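Local coordinates for protein glucose-1-phosphate uridylyltransferase (Sphingomonas elodea, PDB 2UX8) that probably catalyses the reaction of UTP with alpha-D-glucose 1-phosphate to give UDP-glucose and diphosphate, and binds glucose 1-phosphate, at residues Pro36-Gln49 with Phe65-Phe78. Numbering follows the deposited sequence.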
ATOM      1  N   PRO C  36       4.008  11.524  -0.364  1.00 21.87           N
ATOM      2  CA  PRO C  36       5.348  11.832   0.127  1.00 21.42           C
ATOM      3  C   PRO C  36       5.789  13.177  -0.457  1.00 21.84           C
ATOM      4  O   PRO C  36       5.575  13.462  -1.643  1.00 20.91           O
ATOM      5  CB  PRO C  36       6.184  10.674  -0.400  1.00 20.36           C
ATOM      6  CG  PRO C  36       5.189   9.546  -0.495  1.00 20.82           C
ATOM      7  CD  PRO C  36       3.967  10.219  -1.038  1.00 20.76           C
ATOM      8  N   LYS C  37       6.370  14.011   0.393  1.00 33.34           N
ATOM      9  CA  LYS C  37       6.874  15.317   0.006  1.00 33.52           C
ATOM     10  C   LYS C  37       7.870  15.156  -1.139  1.00 33.32           C
ATOM     11  O   LYS C  37       7.913  15.960  -2.067  1.00 33.26           O
ATOM     12  CB  LYS C  37       7.554  15.930   1.229  1.00 49.29           C
ATOM     13  CG  LYS C  37       8.542  17.021   0.947  1.00 49.94           C
ATOM     14  CD  LYS C  37       7.851  18.295   0.544  1.00 50.14           C
ATOM     15  CE  LYS C  37       8.853  19.427   0.441  1.00 51.99           C
ATOM     16  NZ  LYS C  37       9.536  19.719   1.744  1.00 56.78           N
ATOM     17  N   GLU C  38       8.658  14.091  -1.062  1.00 31.70           N
ATOM     18  CA  GLU C  38       9.675  13.810  -2.057  1.00 32.01           C
ATOM     19  C   GLU C  38       9.095  13.503  -3.429  1.00 30.18           C
ATOM     20  O   GLU C  38       9.823  13.424  -4.416  1.00 30.06           O
ATOM     21  CB  GLU C  38      10.548  12.637  -1.594  1.00 50.19           C
ATOM     22  CG  GLU C  38      11.252  12.837  -0.251  1.00 55.46           C
ATOM     23  CD  GLU C  38      10.417  12.383   0.945  1.00 60.91           C
ATOM     24  OE1 GLU C  38       9.439  11.644   0.742  1.00 62.74           O
ATOM     25  OE2 GLU C  38      10.750  12.746   2.094  1.00 64.38           O
ATOM     26  N   MET C  39       7.783  13.323  -3.489  1.00 26.81           N
ATOM     27  CA  MET C  39       7.125  13.012  -4.741  1.00 25.37           C
ATOM     28  C   MET C  39       6.507  14.233  -5.402  1.00 25.26           C
ATOM     29  O   MET C  39       5.984  14.131  -6.507  1.00 25.31           O
ATOM     30  CB  MET C  39       6.051  11.960  -4.520  1.00 25.41           C
ATOM     31  CG  MET C  39       6.574  10.603  -4.165  1.00 23.46           C
ATOM     32  SD  MET C  39       7.516   9.920  -5.498  1.00 26.22           S
ATOM     33  CE  MET C  39       6.246   9.580  -6.666  1.00 19.35           C
ATOM     34  N   LEU C  40       6.548  15.384  -4.733  1.00 18.12           N
ATOM     35  CA  LEU C  40       5.997  16.591  -5.339  1.00 17.77           C
ATOM     36  C   LEU C  40       6.778  16.826  -6.617  1.00 17.52           C
ATOM     37  O   LEU C  40       8.000  16.670  -6.657  1.00 17.24           O
ATOM     38  CB  LEU C  40       6.111  17.800  -4.409  1.00 23.51           C
ATOM     39  CG  LEU C  40       5.239  17.753  -3.149  1.00 23.28           C
ATOM     40  CD1 LEU C  40       5.216  19.120  -2.493  1.00 22.93           C
ATOM     41  CD2 LEU C  40       3.830  17.346  -3.514  1.00 21.67           C
ATOM     42  N   PRO C  41       6.077  17.191  -7.687  1.00 21.32           N
ATOM     43  CA  PRO C  41       6.726  17.428  -8.980  1.00 21.82           C
ATOM     44  C   PRO C  41       7.269  18.809  -9.261  1.00 22.47           C
ATOM     45  O   PRO C  41       6.650  19.811  -8.898  1.00 21.80           O
ATOM     46  CB  PRO C  41       5.631  17.078  -9.975  1.00 28.04           C
ATOM     47  CG  PRO C  41       4.393  17.606  -9.261  1.00 28.06           C
ATOM     48  CD  PRO C  41       4.607  17.202  -7.809  1.00 27.32           C
ATOM     49  N   VAL C  42       8.437  18.865  -9.895  1.00 53.08           N
ATOM     50  CA  VAL C  42       8.921  20.157 -10.279  1.00 54.51           C
ATOM     51  C   VAL C  42       8.357  20.473 -11.653  1.00 55.60           C
ATOM     52  O   VAL C  42       8.248  21.574 -11.953  1.00 55.38           O
ATOM     53  CB  VAL C  42      10.442  20.320 -10.270  1.00 41.07           C
ATOM     54  CG1 VAL C  42      10.820  21.584 -11.028  1.00 40.33           C
ATOM     55  CG2 VAL C  42      10.921  20.485  -8.837  1.00 41.78           C
ATOM     56  N   VAL C  43       8.003  19.584 -12.537  1.00 31.36           N
ATOM     57  CA  VAL C  43       7.344  20.099 -13.739  1.00 32.61           C
ATOM     58  C   VAL C  43       6.649  18.839 -14.127  1.00 33.27           C
ATOM     59  O   VAL C  43       5.435  18.756 -14.224  1.00 33.90           O
ATOM     60  CB  VAL C  43       8.323  20.523 -14.865  1.00 31.02           C
ATOM     61  CG1 VAL C  43       7.572  20.620 -16.165  1.00 31.87           C
ATOM     62  CG2 VAL C  43       8.940  21.884 -14.563  1.00 31.41           C
ATOM     63  N   ASP C  44       7.460  17.820 -14.295  1.00 32.80           N
ATOM     64  CA  ASP C  44       6.930  16.536 -14.648  1.00 33.37           C
ATOM     65  C   ASP C  44       7.698  15.406 -14.011  1.00 33.31           C
ATOM     66  O   ASP C  44       7.477  14.247 -14.338  1.00 34.13           O
ATOM     67  CB  ASP C  44       6.874  16.368 -16.165  1.00 29.88           C
ATOM     68  CG  ASP C  44       8.164  16.726 -16.835  1.00 31.62           C
ATOM     69  OD1 ASP C  44       9.062  17.203 -16.139  1.00 37.80           O
ATOM     70  OD2 ASP C  44       8.283  16.540 -18.055  1.00 36.23           O
ATOM     71  N   ARG C  45       8.611  15.744 -13.107  1.00 34.78           N
ATOM     72  CA  ARG C  45       9.363  14.728 -12.391  1.00 33.91           C
ATOM     73  C   ARG C  45       9.328  15.049 -10.909  1.00 32.79           C
ATOM     74  O   ARG C  45       9.326  16.215 -10.515  1.00 33.37           O
ATOM     75  CB  ARG C  45      10.835  14.666 -12.828  1.00 31.38           C
ATOM     76  CG  ARG C  45      11.163  15.356 -14.120  1.00 34.39           C
ATOM     77  CD  ARG C  45      12.575  15.038 -14.550  1.00 36.41           C
ATOM     78  NE  ARG C  45      12.631  13.856 -15.397  1.00 37.89           N
ATOM     79  CZ  ARG C  45      13.578  12.935 -15.315  1.00 41.28           C
ATOM     80  NH1 ARG C  45      14.530  13.066 -14.421  1.00 45.56           N
ATOM     81  NH2 ARG C  45      13.593  11.893 -16.126  1.00 41.09           N
ATOM     82  N   PRO C  46       9.289  14.013 -10.062  1.00 31.64           N
ATOM     83  CA  PRO C  46       9.264  14.227  -8.615  1.00 31.50           C
ATOM     84  C   PRO C  46      10.658  14.565  -8.104  1.00 31.59           C
ATOM     85  O   PRO C  46      11.653  14.127  -8.682  1.00 32.19           O
ATOM     86  CB  PRO C  46       8.777  12.886  -8.084  1.00 20.91           C
ATOM     87  CG  PRO C  46       9.326  11.905  -9.089  1.00 18.78           C
ATOM     88  CD  PRO C  46       9.054  12.597 -10.393  1.00 19.71           C
ATOM     89  N   LEU C  47      10.726  15.329  -7.017  1.00 39.28           N
ATOM     90  CA  LEU C  47      11.995  15.713  -6.406  1.00 38.46           C
ATOM     91  C   LEU C  47      13.047  14.598  -6.316  1.00 39.40           C
ATOM     92  O   LEU C  47      14.200  14.834  -6.663  1.00 40.61           O
ATOM     93  CB  LEU C  47      11.734  16.297  -5.018  1.00 22.35           C
ATOM     94  CG  LEU C  47      11.010  17.645  -5.027  1.00 19.54           C
ATOM     95  CD1 LEU C  47      10.494  17.970  -3.645  1.00 15.42           C
ATOM     96  CD2 LEU C  47      11.963  18.720  -5.519  1.00 17.94           C
ATOM     97  N   ILE C  48      12.684  13.397  -5.860  1.00 33.51           N
ATOM     98  CA  ILE C  48      13.686  12.321  -5.782  1.00 33.89           C
ATOM     99  C   ILE C  48      14.216  11.925  -7.142  1.00 33.83           C
ATOM    100  O   ILE C  48      15.376  11.517  -7.255  1.00 34.25           O
ATOM    101  CB  ILE C  48      13.160  11.009  -5.190  1.00 36.12           C
ATOM    102  CG1 ILE C  48      11.660  11.097  -5.017  1.00 37.64           C
ATOM    103  CG2 ILE C  48      13.922  10.645  -3.929  1.00 34.66           C
ATOM    104  CD1 ILE C  48      10.980   9.842  -5.464  1.00 40.50           C
ATOM    105  N   GLN C  49      13.361  12.002  -8.164  1.00 29.17           N
ATOM    106  CA  GLN C  49      13.789  11.647  -9.507  1.00 29.14           C
ATOM    107  C   GLN C  49      14.986  12.529  -9.866  1.00 28.64           C
ATOM    108  O   GLN C  49      16.036  12.018 -10.269  1.00 28.29           O
ATOM    109  CB  GLN C  49      12.655  11.842 -10.508  1.00 45.59           C
ATOM    110  CG  GLN C  49      12.995  11.367 -11.900  1.00 48.27           C
ATOM    111  CD  GLN C  49      13.383   9.915 -11.927  1.00 54.38           C
ATOM    112  OE1 GLN C  49      12.549   9.040 -11.719  1.00 58.52           O
ATOM    113  NE2 GLN C  49      14.662   9.643 -12.176  1.00 56.35           N
ATOM    114  N   PHE C  65      17.656   4.231  -0.182  1.00 35.37           N
ATOM    115  CA  PHE C  65      16.594   5.078   0.366  1.00 34.82           C
ATOM    116  C   PHE C  65      16.271   4.692   1.796  1.00 34.93           C
ATOM    117  O   PHE C  65      16.000   3.527   2.075  1.00 34.39           O
ATOM    118  CB  PHE C  65      15.281   4.919  -0.424  1.00 30.46           C
ATOM    119  CG  PHE C  65      15.282   5.538  -1.792  1.00 30.89           C
ATOM    120  CD1 PHE C  65      16.465   5.895  -2.431  1.00 30.38           C
ATOM    121  CD2 PHE C  65      14.080   5.717  -2.472  1.00 30.52           C
ATOM    122  CE1 PHE C  65      16.446   6.415  -3.723  1.00 25.71           C
ATOM    123  CE2 PHE C  65      14.064   6.237  -3.774  1.00 27.57           C
ATOM    124  CZ  PHE C  65      15.247   6.582  -4.391  1.00 26.32           C
ATOM    125  N   VAL C  66      16.302   5.658   2.705  1.00 26.69           N
ATOM    126  CA  VAL C  66      15.920   5.380   4.082  1.00 27.68           C
ATOM    127  C   VAL C  66      14.550   6.060   4.199  1.00 28.92           C
ATOM    128  O   VAL C  66      14.452   7.284   4.300  1.00 29.20           O
ATOM    129  CB  VAL C  66      16.992   5.904   5.096  1.00 25.65           C
ATOM    130  CG1 VAL C  66      17.947   6.795   4.407  1.00 26.40           C
ATOM    131  CG2 VAL C  66      16.341   6.592   6.275  1.00 24.30           C
ATOM    132  N   THR C  67      13.502   5.235   4.129  1.00 34.77           N
ATOM    133  CA  THR C  67      12.109   5.688   4.144  1.00 36.52           C
ATOM    134  C   THR C  67      11.314   5.679   5.428  1.00 37.21           C
ATOM    135  O   THR C  67      11.764   5.245   6.486  1.00 36.80           O
ATOM    136  CB  THR C  67      11.255   4.890   3.160  1.00 46.51           C
ATOM    137  OG1 THR C  67      11.734   3.544   3.111  1.00 49.54           O
ATOM    138  CG2 THR C  67      11.282   5.508   1.788  1.00 48.04           C
ATOM    139  N   GLY C  68      10.086   6.160   5.279  1.00 48.61           N
ATOM    140  CA  GLY C  68       9.147   6.231   6.374  1.00 49.14           C
ATOM    141  C   GLY C  68       7.971   5.305   6.140  1.00 50.36           C
ATOM    142  O   GLY C  68       8.014   4.399   5.295  1.00 49.88           O
ATOM    143  N   ARG C  69       6.895   5.570   6.868  1.00 56.33           N
ATOM    144  CA  ARG C  69       5.723   4.739   6.799  1.00 57.11           C
ATOM    145  C   ARG C  69       4.786   4.860   5.611  1.00 57.99           C
ATOM    146  O   ARG C  69       4.547   3.872   4.959  1.00 59.31           O
ATOM    147  CB  ARG C  69       4.957   4.862   8.101  1.00 47.61           C
ATOM    148  CG  ARG C  69       4.427   3.529   8.528  1.00 47.80           C
ATOM    149  CD  ARG C  69       4.423   3.391  10.021  1.00 47.46           C
ATOM    150  NE  ARG C  69       5.766   3.482  10.570  1.00 44.13           N
ATOM    151  CZ  ARG C  69       6.140   4.424  11.417  1.00 43.82           C
ATOM    152  NH1 ARG C  69       5.266   5.330  11.781  1.00 43.67           N
ATOM    153  NH2 ARG C  69       7.362   4.457  11.917  1.00 40.27           N
ATOM    154  N   GLY C  70       4.238   6.019   5.295  1.00 44.39           N
ATOM    155  CA  GLY C  70       3.351   6.053   4.134  1.00 44.73           C
ATOM    156  C   GLY C  70       4.015   6.413   2.806  1.00 44.92           C
ATOM    157  O   GLY C  70       3.505   7.251   2.068  1.00 44.82           O
ATOM    158  N   LYS C  71       5.124   5.767   2.463  1.00 46.72           N
ATOM    159  CA  LYS C  71       5.803   6.134   1.236  1.00 47.42           C
ATOM    160  C   LYS C  71       6.037   5.063   0.184  1.00 48.22           C
ATOM    161  O   LYS C  71       7.141   4.946  -0.353  1.00 48.72           O
ATOM    162  CB  LYS C  71       7.122   6.803   1.610  1.00 47.86           C
ATOM    163  CG  LYS C  71       6.901   7.965   2.548  1.00 47.09           C
ATOM    164  CD  LYS C  71       8.192   8.494   3.116  1.00 44.70           C
ATOM    165  CE  LYS C  71       7.918   9.719   3.978  1.00 41.97           C
ATOM    166  NZ  LYS C  71       7.303  10.802   3.174  1.00 42.73           N
ATOM    167  N   SER C  72       4.992   4.311  -0.141  1.00 54.11           N
ATOM    168  CA  SER C  72       5.100   3.252  -1.142  1.00 54.76           C
ATOM    169  C   SER C  72       5.338   3.835  -2.535  1.00 54.12           C
ATOM    170  O   SER C  72       5.999   3.223  -3.383  1.00 54.32           O
ATOM    171  CB  SER C  72       3.816   2.429  -1.182  1.00 77.90           C
ATOM    172  OG  SER C  72       3.195   2.401   0.082  1.00 80.65           O
ATOM    173  N   ALA C  73       4.775   5.012  -2.772  1.00 42.45           N
ATOM    174  CA  ALA C  73       4.914   5.673  -4.059  1.00 42.18           C
ATOM    175  C   ALA C  73       6.378   5.804  -4.469  1.00 41.71           C
ATOM    176  O   ALA C  73       6.731   5.623  -5.632  1.00 41.89           O
ATOM    177  CB  ALA C  73       4.261   7.042  -4.001  1.00 41.00           C
ATOM    178  N   LEU C  74       7.231   6.114  -3.505  1.00 43.41           N
ATOM    179  CA  LEU C  74       8.641   6.262  -3.784  1.00 43.09           C
ATOM    180  C   LEU C  74       9.199   4.959  -4.290  1.00 42.73           C
ATOM    181  O   LEU C  74      10.086   4.937  -5.137  1.00 43.75           O
ATOM    182  CB  LEU C  74       9.392   6.662  -2.521  1.00 53.50           C
ATOM    183  CG  LEU C  74      10.050   8.036  -2.554  1.00 52.81           C
ATOM    184  CD1 LEU C  74       9.202   9.048  -1.813  1.00 50.96           C
ATOM    185  CD2 LEU C  74      11.407   7.927  -1.906  1.00 55.57           C
ATOM    186  N   GLU C  75       8.670   3.868  -3.760  1.00 42.48           N
ATOM    187  CA  GLU C  75       9.139   2.546  -4.136  1.00 42.33           C
ATOM    188  C   GLU C  75       8.625   2.123  -5.508  1.00 40.61           C
ATOM    189  O   GLU C  75       9.369   1.595  -6.336  1.00 39.69           O
ATOM    190  CB  GLU C  75       8.695   1.549  -3.079  1.00 76.83           C
ATOM    191  CG  GLU C  75       9.688   0.453  -2.835  1.00 81.94           C
ATOM    192  CD  GLU C  75       9.394  -0.298  -1.568  1.00 86.87           C
ATOM    193  OE1 GLU C  75       8.812   0.324  -0.653  1.00 86.33           O
ATOM    194  OE2 GLU C  75       9.755  -1.493  -1.482  1.00 86.88           O
ATOM    195  N   ASP C  76       7.346   2.376  -5.745  1.00 53.79           N
ATOM    196  CA  ASP C  76       6.734   2.010  -7.007  1.00 53.05           C
ATOM    197  C   ASP C  76       7.274   2.828  -8.163  1.00 52.36           C
ATOM    198  O   ASP C  76       7.415   2.326  -9.282  1.00 52.97           O
ATOM    199  CB  ASP C  76       5.226   2.179  -6.917  1.00 45.26           C
ATOM    200  CG  ASP C  76       4.611   1.268  -5.886  1.00 45.17           C
ATOM    201  OD1 ASP C  76       5.119   0.142  -5.724  1.00 45.63           O
ATOM    202  OD2 ASP C  76       3.618   1.662  -5.245  1.00 45.77           O
ATOM    203  N   HIS C  77       7.584   4.086  -7.883  1.00 33.98           N
ATOM    204  CA  HIS C  77       8.100   4.972  -8.904  1.00 31.90           C
ATOM    205  C   HIS C  77       9.363   4.434  -9.578  1.00 31.66           C
ATOM    206  O   HIS C  77       9.577   4.672 -10.763  1.00 31.61           O
ATOM    207  CB  HIS C  77       8.397   6.344  -8.308  1.00 34.34           C
ATOM    208  CG  HIS C  77       8.931   7.318  -9.307  1.00 31.42           C
ATOM    209  ND1 HIS C  77       8.114   8.030 -10.160  1.00 31.02           N
ATOM    210  CD2 HIS C  77      10.201   7.650  -9.636  1.00 27.95           C
ATOM    211  CE1 HIS C  77       8.859   8.758 -10.973  1.00 27.62           C
ATOM    212  NE2 HIS C  77      10.128   8.545 -10.677  1.00 26.94           N
ATOM    213  N   PHE C  78      10.192   3.712  -8.830  1.00 40.76           N
ATOM    214  CA  PHE C  78      11.431   3.194  -9.390  1.00 40.36           C
ATOM    215  C   PHE C  78      11.389   1.724  -9.747  1.00 41.09           C
ATOM    216  O   PHE C  78      12.414   1.050  -9.773  1.00 41.74           O
ATOM    217  CB  PHE C  78      12.599   3.459  -8.438  1.00 29.69           C
ATOM    218  CG  PHE C  78      12.912   4.914  -8.255  1.00 28.78           C
ATOM    219  CD1 PHE C  78      12.319   5.647  -7.236  1.00 27.95           C
ATOM    220  CD2 PHE C  78      13.782   5.565  -9.127  1.00 26.94           C
ATOM    221  CE1 PHE C  78      12.584   7.016  -7.084  1.00 25.58           C
ATOM    222  CE2 PHE C  78      14.053   6.926  -8.988  1.00 25.23           C
ATOM    223  CZ  PHE C  78      13.452   7.655  -7.962  1.00 26.34           C
TER
HETATM  224  O   HOH W   1       6.496  13.558   3.316  1.00 22.18           O
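His77 and Gln49 make the one firm direct hydrogen bond between Pro36-Gln49 and Phe65-Phe78. His77 NE2 donates to Gln49 OE1 at 2.7 Å; the oxygen lies close to the imidazole plane and receives the N-H on a lone pair, with the amide turned 48° from the ring. Gln49 reaches this spot because its CG is anti to the backbone N (chi1 -175°) and its chain then bends at chi2. An amide suits the place, since its NE2 is engaged in turn by Asp53 and the carbonyl of Gly100, which should fix the rotation of the group.

At the other end the polar pairing is looser. Lys71 NZ and Glu38 OE1 form a salt bridge at 3.3 Å, whose hydrogen bond is weak, the two side chains crossing at nearly a right angle. The ammonium also donates to the carbonyl of Gly23 and to a water that lies 2.9 Å from Lys71 NZ and accepts the backbone N-H of Lys37 as well, so the long lysine chain carries its charge to the 3-10 turn 37-39 and to the Gly23 carbonyl.

Apolar contacts fill the middle. Leu74 is the centrepiece: its CD1 meets Pro36 CB at 3.7 Å and also touches Met39 CG, while Ile48 CD1 packs against Leu74 CG at 3.5 Å and continues to the edge of the Phe78 ring. The pliant Met39 chain, bent at chi2 and chi3, brings CE beside the small Ala73. Pro46, the N-cap of helix 47-57, lays CG over one face of the His77 imidazole, a CH-pi contact 4.0 Å from the ring centroid.

Within this GT-A-type nucleotidyltransferase domain, the contact packs helix 72-77 against the 3-10 turn 37-39 and the start of helix 47-57, while Glu38 and Leu74 both rest on Val21 of strand 16-21, which pairs in parallel with strand 62-67; helix 47-57 lies between them in the chain, a beta-alpha-beta crossover.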